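PDB 1IUG: putative aspartate aminotransferase from Thermus thermophilus, which probably catalyses the pyridoxal-phosphate-dependent transfer of the amino group of L-aspartate to 2-oxoglutarate, as an aminotransferase of subgroup IV. Local coordinates for the interface of chains A and B. Residues are numbered along the deposited sequence; one frame, centred on the assembly and turned at random. Chains: chain A/B, putative aspartate aminotransferase.

Three patches of one two-fold symmetric A-B interface are described. By the centres of their C-alpha atoms, contact 1 lies about 17 Å from contact 2 and about 28 Å from contact 3, while contacts 2 and 3 are about 11 Å apart. Contact 2 straddles the two-fold and holds both copies of the Ser59-Tyr212 bond. It shares A:Thr61, B:Tyr212 and B:Trp229 with contact 3, so helix 60-71 of chain A serves both. Contact 1 joins the N-terminal segment of chain B to chain A. The series runs from loops close in sequence to the cofactor lysine, through the two-fold region, to packing on helices 60-71 and 85-96.

Contact 1: the interface of chains A and B. Residues chain A 24-27, 230-231, 233-234; chain B 4, 6, 8-10, 12, 190-191.
The N-terminal segment of chain B, a proline- and glycine-containing turn characteristic of class-V aminotransferases, lies against the loop of chain A that carries A:Gln24, A:His26 and A:His27. No nitrogen or oxygen pair bonds directly across, so the evidence for adhesion is shape and water. A:Gln24 has CG anti to the backbone N (chi1 -173°) and bends at chi2, which lays its chain across B:Pro9 and B:Leu12 at about right angles. Its CB comes 3.7 Å from B:Leu12 CG, and its CG 3.8 Å from B:Pro9 CB. The amide is held within its own chain: NE2 gives in-plane bonds to A:Asn234 OD1 (3.2 Å) and to the backbone A:Leu25 O (3.3 Å), each on a lone pair, while A:Asn234 ND2 reaches OE1 from above the carbonyl plane. This reciprocal pair fixes the flat end that meets B:Pro191 tip to tip. B:Pro9, which follows a cis peptide bond, sets CD 3.4 Å from A:His27 ND1. A:His26 crosses B:Thr6 obliquely, CD2 lying 3.4 Å from the threonine CB. Water 1 links A:Asn234 OD1 to B:Pro191 O, and water 2 links A:Gln24 N to B:Leu12 N. In the fold, A:Gln24 lies between helices 14-21 and 30-47, A:Asn234 lies in the first turn of helix 233-246, and B:Pro191 leads into strand 193-198, a few residues beyond the pyridoxal-bearing B:Lys185.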
loop_
_atom_site.group_PDB
_atom_site.type_symbol
_atom_site.label_atom_id
_atom_site.label_comp_id
_atom_site.label_asym_id
_atom_site.label_seq_id
_atom_site.Cartn_x
_atom_site.Cartn_y
_atom_site.Cartn_z
ATOM N N GLN A 24 -9.437 -5.166 -14.763
ATOM C CA GLN A 24 -8.739 -3.970 -14.300
ATOM C C GLN A 24 -9.293 -2.655 -14.860
ATOM O O GLN A 24 -9.498 -2.515 -16.070
ATOM C CB GLN A 24 -7.247 -4.077 -14.636
ATOM C CG GLN A 24 -6.384 -2.967 -14.061
ATOM C CD GLN A 24 -6.248 -3.060 -12.553
ATOM O OE1 GLN A 24 -5.917 -4.117 -12.014
ATOM N NE2 GLN A 24 -6.492 -1.947 -11.864
ATOM N N LEU A 25 -9.527 -1.699 -13.963
ATOM C CA LEU A 25 -10.026 -0.378 -14.336
ATOM C C LEU A 25 -8.905 0.648 -14.214
ATOM O O LEU A 25 -8.044 0.534 -13.338
ATOM C CB LEU A 25 -11.172 0.056 -13.413
ATOM C CG LEU A 25 -12.556 -0.585 -13.534
ATOM C CD1 LEU A 25 -13.480 0.047 -12.503
ATOM C CD2 LEU A 25 -13.120 -0.387 -14.941
ATOM N N HIS A 26 -8.902 1.637 -15.104
ATOM C CA HIS A 26 -7.898 2.691 -15.036
ATOM C C HIS A 26 -8.431 3.691 -14.016
ATOM O O HIS A 26 -9.594 4.092 -14.085
ATOM C CB HIS A 26 -7.699 3.367 -16.394
ATOM C CG HIS A 26 -6.539 4.312 -16.423
ATOM N ND1 HIS A 26 -6.664 5.653 -16.134
ATOM C CD2 HIS A 26 -5.226 4.102 -16.673
ATOM C CE1 HIS A 26 -5.476 6.229 -16.203
ATOM N NE2 HIS A 26 -4.587 5.309 -16.529
ATOM N N HIS A 27 -7.583 4.082 -13.069
ATOM C CA HIS A 27 -7.963 5.003 -11.998
ATOM C C HIS A 27 -8.380 6.422 -12.402
ATOM O O HIS A 27 -8.917 7.164 -11.575
ATOM C CB HIS A 27 -6.852 5.067 -10.950
ATOM C CG HIS A 27 -5.552 5.588 -11.480
ATOM N ND1 HIS A 27 -4.922 5.041 -12.576
ATOM C CD2 HIS A 27 -4.764 6.605 -11.059
ATOM C CE1 HIS A 27 -3.800 5.699 -12.809
ATOM N NE2 HIS A 27 -3.681 6.652 -11.902
ATOM N N THR A 230 -1.209 6.233 -7.893
ATOM C CA THR A 230 -2.133 5.192 -8.324
ATOM C C THR A 230 -2.652 4.469 -7.090
ATOM O O THR A 230 -1.873 4.007 -6.254
ATOM C CB THR A 230 -1.465 4.177 -9.260
ATOM O OG1 THR A 230 -0.825 4.873 -10.334
ATOM C CG2 THR A 230 -2.507 3.226 -9.845
ATOM N N PRO A 231 -3.980 4.430 -6.920
ATOM C CA PRO A 231 -4.564 3.755 -5.759
ATOM C C PRO A 231 -4.847 2.288 -6.069
ATOM O O PRO A 231 -4.956 1.905 -7.240
ATOM C CB PRO A 231 -5.867 4.517 -5.569
ATOM C CG PRO A 231 -6.318 4.712 -7.000
ATOM C CD PRO A 231 -5.022 5.103 -7.723
ATOM N N ILE A 233 -7.161 0.507 -6.666
ATOM C CA ILE A 233 -8.547 0.628 -7.109
ATOM C C ILE A 233 -9.386 -0.645 -7.004
ATOM O O ILE A 233 -10.593 -0.575 -6.765
ATOM C CB ILE A 233 -8.601 1.214 -8.555
ATOM C CG1 ILE A 233 -10.030 1.619 -8.927
ATOM C CG2 ILE A 233 -8.017 0.228 -9.558
ATOM C CD1 ILE A 233 -10.571 2.775 -8.101
ATOM N N ASN A 234 -8.745 -1.803 -7.155
ATOM C CA ASN A 234 -9.428 -3.097 -7.065
ATOM C C ASN A 234 -9.954 -3.302 -5.642
ATOM O O ASN A 234 -11.076 -3.773 -5.442
ATOM C CB ASN A 234 -8.464 -4.239 -7.417
ATOM C CG ASN A 234 -7.765 -4.029 -8.752
ATOM O OD1 ASN A 234 -7.018 -3.063 -8.931
ATOM N ND2 ASN A 234 -7.999 -4.938 -9.692
ATOM N N LEU B 4 -7.814 -1.867 -22.638
ATOM C CA LEU B 4 -7.051 -0.964 -21.795
ATOM C C LEU B 4 -5.676 -0.761 -22.439
ATOM O O LEU B 4 -4.865 -1.684 -22.502
ATOM C CB LEU B 4 -6.941 -1.551 -20.387
ATOM C CG LEU B 4 -6.499 -0.600 -19.282
ATOM C CD1 LEU B 4 -6.983 -1.112 -17.934
ATOM C CD2 LEU B 4 -5.002 -0.462 -19.294
ATOM N N THR B 6 -3.515 1.927 -21.586
ATOM C CA THR B 6 -2.778 2.892 -20.780
ATOM C C THR B 6 -1.527 2.235 -20.203
ATOM O O THR B 6 -1.489 1.024 -20.008
ATOM C CB THR B 6 -3.642 3.416 -19.616
ATOM O OG1 THR B 6 -4.142 2.308 -18.859
ATOM C CG2 THR B 6 -4.812 4.239 -20.139
ATOM N N GLY B 8 -0.261 1.683 -17.350
ATOM C CA GLY B 8 -0.416 1.555 -15.911
ATOM C C GLY B 8 -1.619 2.306 -15.355
ATOM O O GLY B 8 -1.691 3.529 -15.481
ATOM N N PRO B 9 -2.624 1.599 -14.808
ATOM C CA PRO B 9 -2.695 0.137 -14.691
ATOM C C PRO B 9 -2.824 -0.494 -16.073
ATOM O O PRO B 9 -3.099 0.192 -17.063
ATOM C CB PRO B 9 -3.969 -0.080 -13.866
ATOM C CG PRO B 9 -4.070 1.176 -13.052
ATOM C CD PRO B 9 -3.738 2.226 -14.077
ATOM N N VAL B 10 -2.623 -1.802 -16.139
ATOM C CA VAL B 10 -2.694 -2.503 -17.409
ATOM C C VAL B 10 -3.665 -3.674 -17.370
ATOM O O VAL B 10 -4.279 -3.966 -16.341
ATOM C CB VAL B 10 -1.302 -3.048 -17.822
ATOM C CG1 VAL B 10 -0.288 -1.913 -17.944
ATOM C CG2 VAL B 10 -0.827 -4.084 -16.815
ATOM N N LEU B 12 -4.749 -7.193 -16.977
ATOM C CA LEU B 12 -4.227 -8.217 -16.073
ATOM C C LEU B 12 -3.898 -9.561 -16.710
ATOM O O LEU B 12 -4.585 -10.017 -17.620
ATOM C CB LEU B 12 -5.188 -8.437 -14.896
ATOM C CG LEU B 12 -5.470 -7.218 -14.014
ATOM C CD1 LEU B 12 -6.452 -7.586 -12.919
ATOM C CD2 LEU B 12 -4.173 -6.691 -13.422
ATOM N N PRO B 190 -2.317 -6.055 -10.277
ATOM C CA PRO B 190 -3.066 -4.879 -9.821
ATOM C C PRO B 190 -2.138 -3.949 -9.048
ATOM O O PRO B 190 -1.076 -4.367 -8.584
ATOM C CB PRO B 190 -4.101 -5.481 -8.861
ATOM C CG PRO B 190 -4.232 -6.917 -9.312
ATOM C CD PRO B 190 -2.804 -7.277 -9.608
ATOM N N PRO B 191 -2.495 -2.658 -8.952
ATOM C CA PRO B 191 -1.635 -1.739 -8.202
ATOM C C PRO B 191 -1.759 -2.063 -6.708
ATOM O O PRO B 191 -2.773 -2.628 -6.272
ATOM C CB PRO B 191 -2.217 -0.362 -8.540
ATOM C CG PRO B 191 -3.657 -0.657 -8.879
ATOM C CD PRO B 191 -3.573 -1.942 -9.655
HETATM O O HOH W 1 -5.547 -3.145 -6.206
HETATM O O HOH W 2 -7.729 -6.739 -16.854
#

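Contact 2: the interface of chains A and B. Residues chain A 57-59, 61-62, 192, 212; chain B 57-59, 212, 229-230, 232.
Two tyrosine hydroxyls, one from each chain, meet the backbone of the opposite subunit just beyond strand 52-57. A:Ser59 N gives its hydrogen to B:Tyr212 OH at 3.2 Å, nearly straight at 171°, and B:Ser59 N does the same to A:Tyr212 OH. Each hydroxyl also donates inside its own chain: B:Tyr212 OH lies 2.7 Å from B:Thr57 O, in the carbonyl plane on a lone pair. Receiving one bond and giving another, the hydroxyl probably has its O-H direction fixed. A:Ser59 OG sits in plane at the edge of the B:Tyr212 ring, while A:Leu62 CB covers one face, 3.9 Å from the centroid and shifted toward the rim. Between the two tyrosines the chains run close, A:Gly58 CA lying 3.4 Å from B:Thr57 O; the glycine has no side chain to hold them apart.

Farther out, B:Trp229 NE1 donates to B:Tyr212 O almost linearly (176°), with the acceptor in the indole plane, bracing the tyrosine backbone. A:Thr61 CG2, anti to its backbone N, stands over the six-membered indole ring, 4.0 Å from the centroid. B:Thr57 turns CG2 toward A:Gly58 CA (3.8 Å), leaving its hydroxyl OG1 to accept B:Ala232 N at 3.0 Å.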
loop_
_atom_site.group_PDB
_atom_site.type_symbol
_atom_site.label_atom_id
_atom_site.label_comp_id
_atom_site.label_asym_id
_atom_site.label_seq_id
_atom_site.Cartn_x
_atom_site.Cartn_y
_atom_site.Cartn_z
ATOM N N THR A 57 -3.039 3.802 0.048
ATOM C CA THR A 57 -2.621 2.486 -0.399
ATOM C C THR A 57 -1.453 2.041 0.473
ATOM O O THR A 57 -0.339 2.554 0.361
ATOM C CB THR A 57 -2.259 2.500 -1.900
ATOM O OG1 THR A 57 -3.433 2.827 -2.654
ATOM C CG2 THR A 57 -1.748 1.133 -2.353
ATOM N N GLY A 58 -1.753 1.132 1.391
ATOM C CA GLY A 58 -0.764 0.615 2.322
ATOM C C GLY A 58 -1.495 -0.030 3.487
ATOM O O GLY A 58 -2.724 -0.069 3.490
ATOM N N SER A 59 -0.764 -0.531 4.480
ATOM C CA SER A 59 -1.407 -1.170 5.624
ATOM C C SER A 59 -1.922 -0.152 6.642
ATOM O O SER A 59 -1.737 1.057 6.480
ATOM C CB SER A 59 -0.464 -2.169 6.302
ATOM O OG SER A 59 0.578 -1.506 6.998
ATOM N N THR A 61 -0.875 0.507 9.596
ATOM C CA THR A 61 0.226 1.229 10.232
ATOM C C THR A 61 0.545 2.522 9.478
ATOM O O THR A 61 0.824 3.556 10.098
ATOM C CB THR A 61 1.495 0.343 10.324
ATOM O OG1 THR A 61 1.190 -0.842 11.064
ATOM C CG2 THR A 61 2.625 1.079 11.039
ATOM N N LEU A 62 0.464 2.468 8.149
ATOM C CA LEU A 62 0.728 3.635 7.311
ATOM C C LEU A 62 -0.247 4.764 7.642
ATOM O O LEU A 62 0.140 5.931 7.701
ATOM C CB LEU A 62 0.609 3.273 5.827
ATOM C CG LEU A 62 0.867 4.419 4.849
ATOM C CD1 LEU A 62 2.329 4.827 4.912
ATOM C CD2 LEU A 62 0.500 3.996 3.445
ATOM N N GLY A 192 -4.150 -4.039 2.348
ATOM C CA GLY A 192 -3.723 -3.193 1.249
ATOM C C GLY A 192 -4.188 -1.748 1.296
ATOM O O GLY A 192 -3.663 -0.909 0.566
ATOM N N TYR A 212 4.993 10.799 0.395
ATOM C CA TYR A 212 3.968 9.840 -0.016
ATOM C C TYR A 212 2.727 9.973 0.853
ATOM O O TYR A 212 1.609 9.821 0.362
ATOM C CB TYR A 212 4.495 8.408 0.087
ATOM C CG TYR A 212 3.511 7.330 -0.335
ATOM C CD1 TYR A 212 3.413 6.928 -1.671
ATOM C CD2 TYR A 212 2.712 6.674 0.608
ATOM C CE1 TYR A 212 2.550 5.892 -2.058
ATOM C CE2 TYR A 212 1.845 5.643 0.234
ATOM C CZ TYR A 212 1.772 5.255 -1.101
ATOM O OH TYR A 212 0.940 4.223 -1.476
ATOM N N THR B 57 4.136 -2.708 0.790
ATOM C CA THR B 57 2.714 -2.570 0.517
ATOM C C THR B 57 2.411 -1.084 0.355
ATOM O O THR B 57 2.377 -0.329 1.330
ATOM C CB THR B 57 1.852 -3.223 1.617
ATOM O OG1 THR B 57 2.062 -4.639 1.590
ATOM C CG2 THR B 57 0.354 -2.944 1.377
ATOM N N GLY B 58 2.271 -0.683 -0.905
ATOM C CA GLY B 58 2.005 0.697 -1.270
ATOM C C GLY B 58 2.267 0.822 -2.761
ATOM O O GLY B 58 2.605 -0.171 -3.399
ATOM N N SER B 59 2.124 2.015 -3.329
ATOM C CA SER B 59 2.361 2.183 -4.763
ATOM C C SER B 59 3.853 2.328 -5.079
ATOM O O SER B 59 4.683 2.329 -4.178
ATOM C CB SER B 59 1.571 3.379 -5.306
ATOM O OG SER B 59 2.183 4.614 -4.964
ATOM N N TYR B 212 7.401 3.483 8.703
ATOM C CA TYR B 212 6.733 2.493 7.866
ATOM C C TYR B 212 7.704 1.989 6.794
ATOM O O TYR B 212 7.760 0.788 6.517
ATOM C CB TYR B 212 5.501 3.116 7.201
ATOM C CG TYR B 212 4.683 2.151 6.372
ATOM C CD1 TYR B 212 3.684 1.371 6.957
ATOM C CD2 TYR B 212 4.896 2.028 4.998
ATOM C CE1 TYR B 212 2.911 0.494 6.190
ATOM C CE2 TYR B 212 4.131 1.154 4.225
ATOM C CZ TYR B 212 3.141 0.392 4.825
ATOM O OH TYR B 212 2.380 -0.460 4.059
ATOM N N TRP B 229 4.951 -5.193 8.637
ATOM C CA TRP B 229 3.516 -5.051 8.903
ATOM C C TRP B 229 2.749 -6.031 8.019
ATOM O O TRP B 229 3.354 -6.809 7.280
ATOM C CB TRP B 229 3.059 -3.617 8.595
ATOM C CG TRP B 229 4.147 -2.593 8.737
ATOM C CD1 TRP B 229 4.756 -1.900 7.728
ATOM C CD2 TRP B 229 4.787 -2.177 9.950
ATOM N NE1 TRP B 229 5.739 -1.083 8.237
ATOM C CE2 TRP B 229 5.778 -1.233 9.598
ATOM C CE3 TRP B 229 4.620 -2.512 11.300
ATOM C CZ2 TRP B 229 6.599 -0.619 10.546
ATOM C CZ3 TRP B 229 5.438 -1.901 12.247
ATOM C CH2 TRP B 229 6.415 -0.966 11.862
ATOM N N THR B 230 1.421 -6.003 8.083
ATOM C CA THR B 230 0.630 -6.901 7.248
ATOM C C THR B 230 0.809 -6.495 5.782
ATOM O O THR B 230 0.574 -5.343 5.418
ATOM C CB THR B 230 -0.876 -6.853 7.608
ATOM O OG1 THR B 230 -1.052 -7.121 9.004
ATOM C CG2 THR B 230 -1.643 -7.894 6.823
ATOM N N ALA B 232 0.162 -6.914 1.518
ATOM C CA ALA B 232 -0.975 -7.213 0.653
ATOM C C ALA B 232 -0.682 -8.602 0.073
ATOM O O ALA B 232 -0.396 -8.753 -1.119
ATOM C CB ALA B 232 -1.082 -6.175 -0.457
#

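Contact 3: the interface of chains A and B. Residues chain A 61, 65, 89, 92-93, 96; chain B 211-212, 217, 229.
This is a helix-against-loop interface: B:Tyr211, with B:Arg217 and B:Trp229 nearby, packs on helices 60-71 and 85-96 of chain A, joining the subunits of what is likely the dimer usual for this fold. B:Tyr211 loses 123 Å² of surface to chain A. Its CG stands anti to the backbone N (chi1 -168°), sending the ring across A:Ile93 at about a right angle; CG1 of the isoleucine lies over one face, 3.9 Å from the centroid, offset toward the rim. At the tip, B:Tyr211 OH donates to A:Glu92 OE1 at 2.9 Å, meeting it from above the carboxylate plane, and the glutamate's CB touches the ring at CE1 (3.7 Å). B:Arg217 NH2 makes a long salt bridge to the same OE1 at 3.7 Å, which may steady the charge of the glutamate. At the ring's base, the extended A:Glu65 takes B:Tyr212 N on the syn lone pair of OE1 (3.0 Å), while its OE2 reaches B:Tyr211 N through water 3. An alanine at B:Tyr211, without ring and hydroxyl to meet A:Ile93 and A:Glu92, would probably weaken the loop's hold on helix 85-96. A:Arg89 grips A:Thr61 OG1 side-on, in the guanidinium plane, through NE (2.9 Å) and NH2 (2.7 Å). So fixed, it presents one guanidinium face to B:Trp229 CZ3, the two planes 57° apart. The patch secures the loop before helix 215-222 to the partner's helices and probably steadies B:Tyr212.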
loop_
_atom_site.group_PDB
_atom_site.type_symbol
_atom_site.label_atom_id
_atom_site.label_comp_id
_atom_site.label_asym_id
_atom_site.label_seq_id
_atom_site.Cartn_x
_atom_site.Cartn_y
_atom_site.Cartn_z
ATOM N N THR A 61 -0.875 0.507 9.596
ATOM C CA THR A 61 0.226 1.229 10.232
ATOM C C THR A 61 0.545 2.522 9.478
ATOM O O THR A 61 0.824 3.556 10.098
ATOM C CB THR A 61 1.495 0.343 10.324
ATOM O OG1 THR A 61 1.190 -0.842 11.064
ATOM C CG2 THR A 61 2.625 1.079 11.039
ATOM N N GLU A 65 0.704 6.445 10.957
ATOM C CA GLU A 65 1.835 7.348 10.777
ATOM C C GLU A 65 1.416 8.646 10.100
ATOM O O GLU A 65 1.873 9.721 10.484
ATOM C CB GLU A 65 2.939 6.679 9.949
ATOM C CG GLU A 65 4.153 7.583 9.703
ATOM C CD GLU A 65 5.323 6.861 9.059
ATOM O OE1 GLU A 65 5.428 5.627 9.201
ATOM O OE2 GLU A 65 6.152 7.534 8.420
ATOM N N ARG A 89 2.681 0.494 19.690
ATOM C CA ARG A 89 2.891 0.902 18.309
ATOM C C ARG A 89 2.783 2.404 18.035
ATOM O O ARG A 89 3.608 2.995 17.325
ATOM C CB ARG A 89 1.913 0.129 17.431
ATOM C CG ARG A 89 2.534 -0.477 16.171
ATOM C CD ARG A 89 2.137 0.273 14.913
ATOM N NE ARG A 89 1.918 -0.682 13.826
ATOM C CZ ARG A 89 2.140 -1.993 13.865
ATOM N NH1 ARG A 89 2.589 -2.557 14.979
ATOM N NH2 ARG A 89 1.912 -2.736 12.792
ATOM N N GLU A 92 5.943 4.479 19.370
ATOM C CA GLU A 92 7.118 4.444 18.497
ATOM C C GLU A 92 6.949 5.388 17.310
ATOM O O GLU A 92 7.888 6.077 16.920
ATOM C CB GLU A 92 7.384 3.022 18.002
ATOM C CG GLU A 92 7.747 2.018 19.096
ATOM C CD GLU A 92 7.922 0.599 18.563
ATOM O OE1 GLU A 92 8.112 0.426 17.337
ATOM O OE2 GLU A 92 7.869 -0.353 19.371
ATOM N N ILE A 93 5.748 5.422 16.740
ATOM C CA ILE A 93 5.455 6.310 15.613
ATOM C C ILE A 93 5.625 7.773 16.038
ATOM O O ILE A 93 6.162 8.589 15.284
ATOM C CB ILE A 93 4.016 6.078 15.075
ATOM C CG1 ILE A 93 3.946 4.746 14.325
ATOM C CG2 ILE A 93 3.574 7.238 14.175
ATOM C CD1 ILE A 93 2.562 4.378 13.843
ATOM N N GLU A 96 9.451 8.581 16.322
ATOM C CA GLU A 96 10.053 8.760 15.001
ATOM C C GLU A 96 9.575 10.051 14.329
ATOM O O GLU A 96 10.303 10.656 13.544
ATOM C CB GLU A 96 9.772 7.537 14.116
ATOM C CG GLU A 96 10.608 7.456 12.827
ATOM C CD GLU A 96 10.086 8.332 11.702
ATOM O OE1 GLU A 96 8.853 8.470 11.570
ATOM O OE2 GLU A 96 10.908 8.882 10.937
ATOM N N TYR B 211 9.762 5.307 9.383
ATOM C CA TYR B 211 9.098 4.317 10.220
ATOM C C TYR B 211 8.490 3.186 9.404
ATOM O O TYR B 211 8.991 2.063 9.427
ATOM C CB TYR B 211 8.046 4.951 11.143
ATOM C CG TYR B 211 7.582 3.978 12.204
ATOM C CD1 TYR B 211 8.316 3.803 13.378
ATOM C CD2 TYR B 211 6.456 3.176 12.003
ATOM C CE1 TYR B 211 7.944 2.853 14.322
ATOM C CE2 TYR B 211 6.077 2.217 12.942
ATOM C CZ TYR B 211 6.826 2.063 14.097
ATOM O OH TYR B 211 6.467 1.117 15.027
ATOM N N TYR B 212 7.401 3.483 8.703
ATOM C CA TYR B 212 6.733 2.493 7.866
ATOM C C TYR B 212 7.704 1.989 6.794
ATOM O O TYR B 212 7.760 0.788 6.517
ATOM C CB TYR B 212 5.501 3.116 7.201
ATOM C CG TYR B 212 4.683 2.151 6.372
ATOM C CD1 TYR B 212 3.684 1.371 6.957
ATOM C CD2 TYR B 212 4.896 2.028 4.998
ATOM C CE1 TYR B 212 2.911 0.494 6.190
ATOM C CE2 TYR B 212 4.131 1.154 4.225
ATOM C CZ TYR B 212 3.141 0.392 4.825
ATOM O OH TYR B 212 2.380 -0.460 4.059
ATOM N N ARG B 217 14.270 -2.721 8.968
ATOM C CA ARG B 217 13.135 -3.365 9.615
ATOM C C ARG B 217 12.640 -4.494 8.707
ATOM O O ARG B 217 12.552 -5.656 9.112
ATOM C CB ARG B 217 12.025 -2.324 9.727
ATOM C CG ARG B 217 11.491 -2.026 11.095
ATOM C CD ARG B 217 10.875 -3.221 11.775
ATOM N NE ARG B 217 9.756 -2.829 12.638
ATOM C CZ ARG B 217 9.758 -1.804 13.493
ATOM N NH1 ARG B 217 10.823 -1.022 13.630
ATOM N NH2 ARG B 217 8.679 -1.560 14.230
ATOM N N TRP B 229 4.951 -5.193 8.637
ATOM C CA TRP B 229 3.516 -5.051 8.903
ATOM C C TRP B 229 2.749 -6.031 8.019
ATOM O O TRP B 229 3.354 -6.809 7.280
ATOM C CB TRP B 229 3.059 -3.617 8.595
ATOM C CG TRP B 229 4.147 -2.593 8.737
ATOM C CD1 TRP B 229 4.756 -1.900 7.728
ATOM C CD2 TRP B 229 4.787 -2.177 9.950
ATOM N NE1 TRP B 229 5.739 -1.083 8.237
ATOM C CE2 TRP B 229 5.778 -1.233 9.598
ATOM C CE3 TRP B 229 4.620 -2.512 11.300
ATOM C CZ2 TRP B 229 6.599 -0.619 10.546
ATOM C CZ3 TRP B 229 5.438 -1.901 12.247
ATOM C CH2 TRP B 229 6.415 -0.966 11.862
HETATM O O HOH W 3 8.206 6.201 7.158
#